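PDB 4Q3M: MGS-M4 from Unidentified, which probably acts as an NAD(P)H-dependent oxidoreductase of the aldo-keto reductase family, built on an alpha/beta TIM barrel, though its substrate is unknown. Local coordinates for residues Thr72-Trp75 / Asn76-Gly80; Gln79-Glu82 / Lys83-Ala87; Thr123-Glu127 / Gly128-Ala132; Ser136-Val140 / His141-Tyr145. All blocks are in the same frame, centred on the assembly; numbering follows the deposited sequence.

Contact 1: residues Thr72-Trp75 / Asn76-Gly80; sequences TKLW and NTDQG
W75 and N76 stack side chain on side chain where strand 69-74 runs into the short 3-10 turn 76-78. With CG anti to the backbone N (chi1 -174°), the tryptophan ring swings from CB back beside its own carbonyl, and the N76 backbone N sits over one ring face. Further out, CD1 comes 3.5 Å from T77 OG1 at the ring edge, and NE1 approaches T77 CG2. On the six-membered ring, CE3 lies 3.7 Å and CZ3 3.9 Å from N76 OD1, which hangs toward the rim with amide and ring planes 16° apart. N76 ND2 is bonded to Y274 O at the C-terminus, while H106 and W107 pack their rings around W75.

The turn is closed by D78 N donating to W75 O at 3.0 Å, and L74 CD1 rests on D78 CB, 3.4 Å away. One water accepts from W75 N and donates to D78 OD2 at 2.8 Å. Another accepts from Q79 NE2 at 2.7 Å, near both L74 O and N76 OD1; W107 O is a further partner of Q79 NE2. Nearby, K73 is salt-bridged to D43, a lysine-aspartate pairing familiar from aldo-keto reductase active sites. Polar groups at the strand end are thus met by turn and water, while the amide covering part of one indole face has its NH2 end fixed by the C-terminal residue.

Contact 2: residues Gln79-Glu82 / Lys83-Ala87; sequences QGYE and KTLEA
G80 O receives T84 N in the first bond of helix 81-94 (2.8 Å, nearly in line with the carbonyl), and L85 N follows onto Y81 O at 3.2 Å with an N-H...O angle of 164°, whereas E86 N to E82 O is weak. G80 occupies the N-cap with phi 125°, a backbone setting that suits glycine.

The side chain of T84 doubles the first bond. OG1 stands beside its own backbone N (chi1 -70°), which brings it back over the preceding turn, and it donates to G80 O at 2.8 Å from above the carbonyl plane. The G80 carbonyl is therefore gripped by two donors of one residue. D78 O also lies within hydrogen-bonding range of T84 OG1, so the hydroxyl proton probably has to be shared between two acceptors.

One residue further along, Y81 and L85 meet on the helix surface: the methyl CD1 of L85 approaches Y81 CE2 at 3.6 Å, coming in obliquely to the ring, and L85 CG lies 3.4 Å from Y81 O. The far end of the tyrosine is tied to helix 111-126, its OH bonding to T123 OG1. The same helix serves the start of this one, T117 OG1 pairing with G80 N and S116 OG with Y81 N.

Hydroxyl groups thus do much of the work at this helix start: S116 and T117 take up N-H groups of the opening turn, and T84 OG1 gives the G80 carbonyl a second donor.

Contact 3: residues Thr123-Glu127 / Gly128-Ala132; sequences TLYEE and GKVKA
A Schellman motif ends helix 111-126, with L124 and Y125 receiving the chain as it turns back at G128. The glycine takes positive phi (77°), which lets K129 N reach L124 O at 2.9 Å, almost straight on to the carbonyl, while G128 N makes a weaker bond to Y125 O at 3.2 Å. Across the turn the K129 chain runs extended, its CD 4.0 Å from L124 CD2; it travels beside E127 in the same direction, and their charged ends form a long salt bridge.

V130 then folds onto the helix. With CG1 beside the backbone N (chi1 -82°), CG2 falls between the backbone N and the carbonyl carbon and touches L124 CB at 3.7 Å and Y125 CB at 4.0 Å. The tyrosine ring reaches along the departing chain: CD1 lies 3.2 Å from V130 O, and K131 O meets the ring edge near its plane, 3.3 Å from CE1. N8 ND2 bonds both Y125 OH and K131 O, clasping the two together.

L124 also packs on L85 and F88 of helix 81-94, V130 reaches Y103 of strand 102-105, and backbone bonds from K129 and K131 to I100 and from A132 to Y103 guide the chain into strand 133-136.

Contact 4: residues Ser136-Val140 / His141-Tyr145; sequences SNFNV and HHLMY
N139 is the N-cap of helix 140-149: its carbonyl accepts L143 N at 3.0 Å, lying in the carbonyl plane, M144 N follows onto V140 O at 2.9 Å, and residues 137-138 lead in from strand 133-136 as loop.

No capping bond comes from the N139 side chain. The exchange runs the other way, as in one half of a capping box: H142, three residues on, turns its ring back so that ND1 accepts N139 N at 3.0 Å in a fairly straight bond, the donor tilted 30° from the ring plane. CG of H142 sits beside its own backbone N (chi1 -57°), which carries the imidazole back toward the cap. There its edge points at the face of the F138 ring in a T-shaped pair, centroids 5.7 Å apart and planes at 72°. F138 CB meets L143 CD2 at 3.8 Å. Over one face of the H142 ring lies H141 CE1, and the F108 ring stacks on H142 as well.

Outward, V140 CG1 approaches M144 CG at 4.1 Å. These two, with N139 and H141, touch the second subunit, where N139 meets N139, M144 meets M144 and V140 meets H141.

Both ring nitrogens of H142 are engaged, ND1 as acceptor and NE2 with D270 OD1. This is consistent with a neutral imidazole carrying its proton on NE2, a buried histidine that joins the helix start to the C-terminal region.

All four are local contacts at ends of secondary structure in one TIM barrel, and their chemistry differs with burial and place. Contacts 1 and 2 share Q79 and G80 and together carry the chain from strand 69-74 into helix 81-94; the first is partly buried and uses water and a stack of indole on amide, the second is a surface contact built on backbone bonds and a threonine hydroxyl. Contact 3, partly buried, closes a helix instead of starting one, and meets contact 2 through Y81 with T123 and L85 with L124. Contact 4 is the buried one, with aromatic rings and a histidine that accepts the N-H of the N-cap residue, and it alone faces the second subunit.

Contact 1: residues Thr72-Trp75 / Asn76-Gly80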
loop_
_atom_site.group_PDB
_atom_site.type_symbol
_atom_site.label_atom_id
_atom_site.label_comp_id
_atom_site.label_asym_id
_atom_site.label_seq_id
_atom_site.Cartn_x
_atom_site.Cartn_y
_atom_site.Cartn_z
ATOM N N THR A 72 1.950 0.071 -24.030
ATOM C CA THR A 72 0.747 0.798 -23.655
ATOM C C THR A 72 -0.057 -0.040 -22.669
ATOM O O THR A 72 0.214 -1.227 -22.484
ATOM C CB THR A 72 -0.119 1.163 -24.872
ATOM O OG1 THR A 72 -1.158 2.064 -24.466
ATOM C CG2 THR A 72 -0.734 -0.076 -25.486
ATOM N N LYS A 73 -1.035 0.586 -22.026
ATOM C CA LYS A 73 -1.773 -0.075 -20.961
ATOM C C LYS A 73 -3.271 -0.015 -21.192
ATOM O O LYS A 73 -3.773 0.859 -21.897
ATOM C CB LYS A 73 -1.435 0.555 -19.610
ATOM C CG LYS A 73 0.045 0.810 -19.406
ATOM C CD LYS A 73 0.328 1.412 -18.044
ATOM C CE LYS A 73 1.782 1.833 -17.931
ATOM N NZ LYS A 73 2.100 2.994 -18.811
ATOM N N LEU A 74 -3.981 -0.952 -20.578
ATOM C CA LEU A 74 -5.426 -0.994 -20.679
ATOM C C LEU A 74 -6.035 -0.333 -19.443
ATOM O O LEU A 74 -5.684 -0.682 -18.318
ATOM C CB LEU A 74 -5.913 -2.430 -20.797
ATOM C CG LEU A 74 -7.403 -2.529 -20.510
ATOM C CD1 LEU A 74 -8.132 -2.357 -21.815
ATOM C CD2 LEU A 74 -7.763 -3.814 -19.848
ATOM N N TRP A 75 -6.945 0.614 -19.648
ATOM C CA TRP A 75 -7.506 1.371 -18.531
ATOM C C TRP A 75 -8.609 0.604 -17.796
ATOM O O TRP A 75 -9.229 -0.302 -18.355
ATOM C CB TRP A 75 -8.032 2.722 -19.021
ATOM C CG TRP A 75 -8.498 3.627 -17.924
ATOM C CD1 TRP A 75 -9.747 4.151 -17.771
ATOM C CD2 TRP A 75 -7.725 4.102 -16.814
ATOM N NE1 TRP A 75 -9.798 4.931 -16.641
ATOM C CE2 TRP A 75 -8.570 4.916 -16.034
ATOM C CE3 TRP A 75 -6.399 3.921 -16.405
ATOM C CZ2 TRP A 75 -8.134 5.548 -14.871
ATOM C CZ3 TRP A 75 -5.968 4.550 -15.250
ATOM C CH2 TRP A 75 -6.834 5.352 -14.497
ATOM N N ASN A 76 -8.837 0.986 -16.541
ATOM C CA ASN A 76 -9.776 0.312 -15.645
ATOM C C ASN A 76 -11.174 0.099 -16.222
ATOM O O ASN A 76 -11.783 -0.951 -16.017
ATOM C CB ASN A 76 -9.896 1.101 -14.338
ATOM C CG ASN A 76 -8.551 1.391 -13.705
ATOM O OD1 ASN A 76 -7.503 1.081 -14.272
ATOM N ND2 ASN A 76 -8.572 1.999 -12.523
ATOM N N THR A 77 -11.678 1.098 -16.939
ATOM C CA THR A 77 -13.043 1.056 -17.455
ATOM C C THR A 77 -13.227 0.023 -18.563
ATOM O O THR A 77 -14.355 -0.343 -18.894
ATOM C CB THR A 77 -13.477 2.432 -17.997
ATOM O OG1 THR A 77 -12.641 2.801 -19.100
ATOM C CG2 THR A 77 -13.376 3.491 -16.910
ATOM N N ASP A 78 -12.124 -0.448 -19.133
ATOM C CA ASP A 78 -12.194 -1.363 -20.266
ATOM C C ASP A 78 -11.906 -2.812 -19.879
ATOM O O ASP A 78 -11.794 -3.677 -20.750
ATOM C CB ASP A 78 -11.215 -0.928 -21.357
ATOM C CG ASP A 78 -11.598 0.383 -22.006
ATOM O OD1 ASP A 78 -12.809 0.674 -22.102
ATOM O OD2 ASP A 78 -10.682 1.124 -22.424
ATOM N N GLN A 79 -11.781 -3.082 -18.583
ATOM C CA GLN A 79 -11.498 -4.439 -18.126
ATOM C C GLN A 79 -12.673 -5.367 -18.417
ATOM O O GLN A 79 -13.835 -4.984 -18.270
ATOM C CB GLN A 79 -11.156 -4.456 -16.634
ATOM C CG GLN A 79 -9.812 -3.821 -16.307
ATOM C CD GLN A 79 -9.285 -4.223 -14.943
ATOM O OE1 GLN A 79 -9.769 -5.177 -14.333
ATOM N NE2 GLN A 79 -8.284 -3.498 -14.458
ATOM N N GLY A 80 -12.358 -6.588 -18.834
ATOM C CA GLY A 80 -13.357 -7.529 -19.308
ATOM C C GLY A 80 -12.975 -7.989 -20.700
ATOM O O GLY A 80 -12.474 -7.196 -21.495
HETATM O O HOH W 1 -6.887 -1.381 -15.510
HETATM O O HOH W 2 -7.937 0.759 -22.429
#

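Contact 2: residues Gln79-Glu82 / Lys83-Ala87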
loop_
_atom_site.group_PDB
_atom_site.type_symbol
_atom_site.label_atom_id
_atom_site.label_comp_id
_atom_site.label_asym_id
_atom_site.label_seq_id
_atom_site.Cartn_x
_atom_site.Cartn_y
_atom_site.Cartn_z
ATOM N N GLN A 79 -11.781 -3.082 -18.583
ATOM C CA GLN A 79 -11.498 -4.439 -18.126
ATOM C C GLN A 79 -12.673 -5.367 -18.417
ATOM O O GLN A 79 -13.835 -4.984 -18.270
ATOM C CB GLN A 79 -11.156 -4.456 -16.634
ATOM C CG GLN A 79 -9.812 -3.821 -16.307
ATOM C CD GLN A 79 -9.285 -4.223 -14.943
ATOM O OE1 GLN A 79 -9.769 -5.177 -14.333
ATOM N NE2 GLN A 79 -8.284 -3.498 -14.458
ATOM N N GLY A 80 -12.358 -6.588 -18.834
ATOM C CA GLY A 80 -13.357 -7.529 -19.308
ATOM C C GLY A 80 -12.975 -7.989 -20.700
ATOM O O GLY A 80 -12.474 -7.196 -21.495
ATOM N N TYR A 81 -13.218 -9.265 -20.997
ATOM C CA TYR A 81 -12.721 -9.894 -22.221
ATOM C C TYR A 81 -13.054 -9.128 -23.502
ATOM O O TYR A 81 -12.154 -8.723 -24.237
ATOM C CB TYR A 81 -13.261 -11.323 -22.334
ATOM C CG TYR A 81 -12.615 -12.128 -23.441
ATOM C CD1 TYR A 81 -11.415 -12.794 -23.230
ATOM C CD2 TYR A 81 -13.203 -12.217 -24.697
ATOM C CE1 TYR A 81 -10.819 -13.528 -24.237
ATOM C CE2 TYR A 81 -12.613 -12.949 -25.710
ATOM C CZ TYR A 81 -11.421 -13.602 -25.475
ATOM O OH TYR A 81 -10.830 -14.333 -26.479
ATOM N N GLU A 82 -14.342 -8.934 -23.767
ATOM C CA GLU A 82 -14.774 -8.281 -25.001
ATOM C C GLU A 82 -14.351 -6.818 -25.065
ATOM O O GLU A 82 -13.988 -6.315 -26.128
ATOM C CB GLU A 82 -16.292 -8.383 -25.159
ATOM C CG GLU A 82 -16.808 -9.801 -25.308
ATOM C CD GLU A 82 -16.242 -10.512 -26.524
ATOM O OE1 GLU A 82 -15.919 -9.832 -27.521
ATOM O OE2 GLU A 82 -16.119 -11.754 -26.481
ATOM N N LYS A 83 -14.400 -6.140 -23.924
ATOM C CA LYS A 83 -14.068 -4.722 -23.871
ATOM C C LYS A 83 -12.565 -4.507 -24.019
ATOM O O LYS A 83 -12.123 -3.474 -24.523
ATOM C CB LYS A 83 -14.568 -4.108 -22.562
ATOM C CG LYS A 83 -14.880 -2.625 -22.648
ATOM C CD LYS A 83 -15.711 -2.174 -21.456
ATOM C CE LYS A 83 -16.203 -0.747 -21.629
ATOM N NZ LYS A 83 -17.113 -0.339 -20.522
ATOM N N THR A 84 -11.784 -5.492 -23.585
ATOM C CA THR A 84 -10.329 -5.411 -23.662
ATOM C C THR A 84 -9.842 -5.554 -25.102
ATOM O O THR A 84 -8.965 -4.810 -25.544
ATOM C CB THR A 84 -9.658 -6.490 -22.788
ATOM O OG1 THR A 84 -9.863 -6.180 -21.404
ATOM C CG2 THR A 84 -8.167 -6.547 -23.060
ATOM N N LEU A 85 -10.416 -6.511 -25.826
ATOM C CA LEU A 85 -10.067 -6.733 -27.226
ATOM C C LEU A 85 -10.297 -5.476 -28.058
ATOM O O LEU A 85 -9.507 -5.154 -28.945
ATOM C CB LEU A 85 -10.877 -7.895 -27.809
ATOM C CG LEU A 85 -10.646 -9.288 -27.223
ATOM C CD1 LEU A 85 -11.577 -10.296 -27.877
ATOM C CD2 LEU A 85 -9.194 -9.710 -27.391
ATOM N N GLU A 86 -11.380 -4.767 -27.756
ATOM C CA GLU A 86 -11.737 -3.554 -28.482
ATOM C C GLU A 86 -10.862 -2.372 -28.075
ATOM O O GLU A 86 -10.449 -1.575 -28.918
ATOM C CB GLU A 86 -13.215 -3.217 -28.259
ATOM C CG GLU A 86 -13.682 -1.933 -28.932
ATOM C CD GLU A 86 -13.753 -2.041 -30.447
ATOM O OE1 GLU A 86 -13.567 -3.154 -30.986
ATOM O OE2 GLU A 86 -14.000 -1.006 -31.102
ATOM N N ALA A 87 -10.582 -2.264 -26.780
ATOM C CA ALA A 87 -9.747 -1.183 -26.269
ATOM C C ALA A 87 -8.311 -1.328 -26.758
ATOM O O ALA A 87 -7.578 -0.345 -26.865
ATOM C CB ALA A 87 -9.790 -1.152 -24.754
#

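Contact 3: residues Thr123-Glu127 / Gly128-Ala132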
loop_
_atom_site.group_PDB
_atom_site.type_symbol
_atom_site.label_atom_id
_atom_site.label_comp_id
_atom_site.label_asym_id
_atom_site.label_seq_id
_atom_site.Cartn_x
_atom_site.Cartn_y
_atom_site.Cartn_z
ATOM N N THR A 123 -5.233 -14.135 -25.630
ATOM C CA THR A 123 -5.723 -14.324 -26.990
ATOM C C THR A 123 -4.915 -13.474 -27.965
ATOM O O THR A 123 -4.529 -13.937 -29.039
ATOM C CB THR A 123 -7.218 -13.968 -27.111
ATOM O OG1 THR A 123 -7.989 -14.833 -26.268
ATOM C CG2 THR A 123 -7.691 -14.122 -28.548
ATOM N N LEU A 124 -4.655 -12.230 -27.575
ATOM C CA LEU A 124 -3.875 -11.310 -28.395
ATOM C C LEU A 124 -2.429 -11.776 -28.531
ATOM O O LEU A 124 -1.806 -11.598 -29.579
ATOM C CB LEU A 124 -3.918 -9.900 -27.802
ATOM C CG LEU A 124 -5.292 -9.230 -27.752
ATOM C CD1 LEU A 124 -5.252 -7.992 -26.867
ATOM C CD2 LEU A 124 -5.773 -8.879 -29.151
ATOM N N TYR A 125 -1.902 -12.373 -27.466
ATOM C CA TYR A 125 -0.537 -12.886 -27.471
ATOM C C TYR A 125 -0.407 -14.067 -28.424
ATOM O O TYR A 125 0.579 -14.186 -29.150
ATOM C CB TYR A 125 -0.110 -13.289 -26.059
ATOM C CG TYR A 125 1.340 -13.705 -25.944
ATOM C CD1 TYR A 125 2.348 -12.754 -25.831
ATOM C CD2 TYR A 125 1.701 -15.045 -25.943
ATOM C CE1 TYR A 125 3.675 -13.130 -25.723
ATOM C CE2 TYR A 125 3.024 -15.430 -25.834
ATOM C CZ TYR A 125 4.008 -14.468 -25.725
ATOM O OH TYR A 125 5.325 -14.848 -25.618
ATOM N N GLU A 126 -1.413 -14.934 -28.416
ATOM C CA GLU A 126 -1.436 -16.088 -29.303
ATOM C C GLU A 126 -1.595 -15.655 -30.757
ATOM O O GLU A 126 -1.101 -16.318 -31.668
ATOM C CB GLU A 126 -2.563 -17.046 -28.908
ATOM C CG GLU A 126 -2.352 -17.722 -27.562
ATOM C CD GLU A 126 -3.556 -18.529 -27.117
ATOM O OE1 GLU A 126 -4.565 -18.549 -27.852
ATOM O OE2 GLU A 126 -3.492 -19.143 -26.030
ATOM N N GLU A 127 -2.279 -14.534 -30.966
ATOM C CA GLU A 127 -2.507 -14.011 -32.309
ATOM C C GLU A 127 -1.328 -13.170 -32.796
ATOM O O GLU A 127 -1.325 -12.688 -33.929
ATOM C CB GLU A 127 -3.796 -13.188 -32.350
ATOM C CG GLU A 127 -5.062 -14.018 -32.196
ATOM C CD GLU A 127 -6.322 -13.174 -32.197
ATOM O OE1 GLU A 127 -6.207 -11.932 -32.129
ATOM O OE2 GLU A 127 -7.427 -13.753 -32.267
ATOM N N GLY A 128 -0.332 -12.996 -31.934
ATOM C CA GLY A 128 0.885 -12.295 -32.301
ATOM C C GLY A 128 0.753 -10.785 -32.355
ATOM O O GLY A 128 1.580 -10.107 -32.964
ATOM N N LYS A 129 -0.282 -10.252 -31.713
ATOM C CA LYS A 129 -0.503 -8.809 -31.698
ATOM C C LYS A 129 0.223 -8.142 -30.532
ATOM O O LYS A 129 0.488 -6.941 -30.564
ATOM C CB LYS A 129 -1.999 -8.496 -31.647
ATOM C CG LYS A 129 -2.739 -8.854 -32.928
ATOM C CD LYS A 129 -4.208 -8.472 -32.852
ATOM C CE LYS A 129 -4.928 -8.801 -34.150
ATOM N NZ LYS A 129 -6.376 -8.461 -34.084
ATOM N N VAL A 130 0.535 -8.921 -29.501
ATOM C CA VAL A 130 1.394 -8.447 -28.420
ATOM C C VAL A 130 2.565 -9.397 -28.208
ATOM O O VAL A 130 2.394 -10.615 -28.174
ATOM C CB VAL A 130 0.629 -8.276 -27.090
ATOM C CG1 VAL A 130 -0.091 -6.948 -27.063
ATOM C CG2 VAL A 130 -0.344 -9.417 -26.877
ATOM N N LYS A 131 3.758 -8.828 -28.070
ATOM C CA LYS A 131 4.971 -9.620 -27.924
ATOM C C LYS A 131 5.231 -9.980 -26.465
ATOM O O LYS A 131 6.007 -10.889 -26.170
ATOM C CB LYS A 131 6.168 -8.866 -28.503
ATOM C CG LYS A 131 6.072 -8.630 -30.000
ATOM C CD LYS A 131 5.889 -9.943 -30.744
ATOM C CE LYS A 131 5.700 -9.719 -32.235
ATOM N NZ LYS A 131 5.513 -11.006 -32.962
ATOM N N ALA A 132 4.574 -9.263 -25.560
ATOM C CA ALA A 132 4.700 -9.524 -24.132
ATOM C C ALA A 132 3.487 -8.990 -23.379
ATOM O O ALA A 132 2.983 -7.909 -23.683
ATOM C CB ALA A 132 5.979 -8.907 -23.587
#

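Contact 4: residues Ser136-Val140 / His141-Tyr145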
loop_
_atom_site.group_PDB
_atom_site.type_symbol
_atom_site.label_atom_id
_atom_site.label_comp_id
_atom_site.label_asym_id
_atom_site.label_seq_id
_atom_site.Cartn_x
_atom_site.Cartn_y
_atom_site.Cartn_z
ATOM N N SER A 136 0.184 -3.991 -14.075
ATOM C CA SER A 136 0.698 -2.802 -13.411
ATOM C C SER A 136 -0.101 -2.542 -12.139
ATOM O O SER A 136 -1.302 -2.807 -12.094
ATOM C CB SER A 136 0.640 -1.588 -14.339
ATOM O OG SER A 136 1.138 -0.429 -13.695
ATOM N N ASN A 137 0.577 -2.032 -11.113
ATOM C CA ASN A 137 -0.033 -1.782 -9.807
ATOM C C ASN A 137 -0.672 -3.032 -9.207
ATOM O O ASN A 137 -1.693 -2.954 -8.525
ATOM C CB ASN A 137 -1.075 -0.664 -9.900
ATOM C CG ASN A 137 -0.470 0.668 -10.294
ATOM O OD1 ASN A 137 0.251 1.290 -9.514
ATOM N ND2 ASN A 137 -0.770 1.119 -11.507
ATOM N N PHE A 138 -0.066 -4.184 -9.470
ATOM C CA PHE A 138 -0.514 -5.435 -8.875
ATOM C C PHE A 138 0.348 -5.786 -7.670
ATOM O O PHE A 138 1.576 -5.797 -7.759
ATOM C CB PHE A 138 -0.474 -6.571 -9.900
ATOM C CG PHE A 138 -1.738 -6.713 -10.704
ATOM C CD1 PHE A 138 -2.404 -5.596 -11.181
ATOM C CD2 PHE A 138 -2.254 -7.966 -10.990
ATOM C CE1 PHE A 138 -3.565 -5.726 -11.923
ATOM C CE2 PHE A 138 -3.414 -8.104 -11.731
ATOM C CZ PHE A 138 -4.070 -6.983 -12.197
ATOM N N ASN A 139 -0.296 -6.062 -6.541
ATOM C CA ASN A 139 0.425 -6.491 -5.352
ATOM C C ASN A 139 0.629 -8.002 -5.381
ATOM O O ASN A 139 0.284 -8.657 -6.364
ATOM C CB ASN A 139 -0.316 -6.070 -4.082
ATOM C CG ASN A 139 0.625 -5.792 -2.924
ATOM O OD1 ASN A 139 1.782 -6.216 -2.934
ATOM N ND2 ASN A 139 0.135 -5.078 -1.917
ATOM N N VAL A 140 1.185 -8.547 -4.304
ATOM C CA VAL A 140 1.556 -9.959 -4.261
ATOM C C VAL A 140 0.366 -10.898 -4.457
ATOM O O VAL A 140 0.414 -11.792 -5.302
ATOM C CB VAL A 140 2.257 -10.311 -2.933
ATOM C CG1 VAL A 140 2.409 -11.820 -2.791
ATOM C CG2 VAL A 140 3.612 -9.622 -2.851
ATOM N N HIS A 141 -0.704 -10.694 -3.692
ATOM C CA HIS A 141 -1.855 -11.590 -3.767
ATOM C C HIS A 141 -2.585 -11.469 -5.103
ATOM O O HIS A 141 -3.265 -12.402 -5.531
ATOM C CB HIS A 141 -2.823 -11.340 -2.605
ATOM C CG HIS A 141 -3.300 -9.925 -2.496
ATOM N ND1 HIS A 141 -2.513 -8.910 -1.996
ATOM C CD2 HIS A 141 -4.492 -9.361 -2.803
ATOM C CE1 HIS A 141 -3.197 -7.779 -2.010
ATOM N NE2 HIS A 141 -4.400 -8.026 -2.494
ATOM N N HIS A 142 -2.436 -10.325 -5.762
ATOM C CA HIS A 142 -2.972 -10.155 -7.108
ATOM C C HIS A 142 -2.175 -11.001 -8.093
ATOM O O HIS A 142 -2.738 -11.627 -8.992
ATOM C CB HIS A 142 -2.942 -8.685 -7.528
ATOM C CG HIS A 142 -3.676 -7.775 -6.594
ATOM N ND1 HIS A 142 -3.289 -6.471 -6.369
ATOM C CD2 HIS A 142 -4.774 -7.980 -5.829
ATOM C CE1 HIS A 142 -4.116 -5.912 -5.504
ATOM N NE2 HIS A 142 -5.025 -6.806 -5.159
ATOM N N LEU A 143 -0.859 -11.015 -7.912
ATOM C CA LEU A 143 0.025 -11.791 -8.772
ATOM C C LEU A 143 -0.166 -13.289 -8.552
ATOM O O LEU A 143 -0.139 -14.066 -9.506
ATOM C CB LEU A 143 1.484 -11.403 -8.528
ATOM C CG LEU A 143 1.866 -9.964 -8.882
ATOM C CD1 LEU A 143 3.315 -9.678 -8.511
ATOM C CD2 LEU A 143 1.625 -9.695 -10.358
ATOM N N MET A 144 -0.363 -13.685 -7.296
ATOM C CA MET A 144 -0.581 -15.089 -6.955
ATOM C C MET A 144 -1.786 -15.656 -7.697
ATOM O O MET A 144 -1.783 -16.816 -8.112
ATOM C CB MET A 144 -0.774 -15.263 -5.444
ATOM C CG MET A 144 0.445 -14.901 -4.610
ATOM S SD MET A 144 0.405 -15.559 -2.930
ATOM C CE MET A 144 -1.024 -14.721 -2.260
ATOM N N TYR A 145 -2.812 -14.828 -7.866
ATOM C CA TYR A 145 -4.021 -15.240 -8.565
ATOM C C TYR A 145 -3.752 -15.461 -10.050
ATOM O O TYR A 145 -4.250 -16.420 -10.640
ATOM C CB TYR A 145 -5.128 -14.199 -8.377
ATOM C CG TYR A 145 -6.455 -14.602 -8.978
ATOM C CD1 TYR A 145 -7.325 -15.439 -8.289
ATOM C CD2 TYR A 145 -6.841 -14.144 -10.231
ATOM C CE1 TYR A 145 -8.539 -15.810 -8.833
ATOM C CE2 TYR A 145 -8.054 -14.509 -10.782
ATOM C CZ TYR A 145 -8.899 -15.342 -10.080
ATOM O OH TYR A 145 -10.108 -15.707 -10.627
#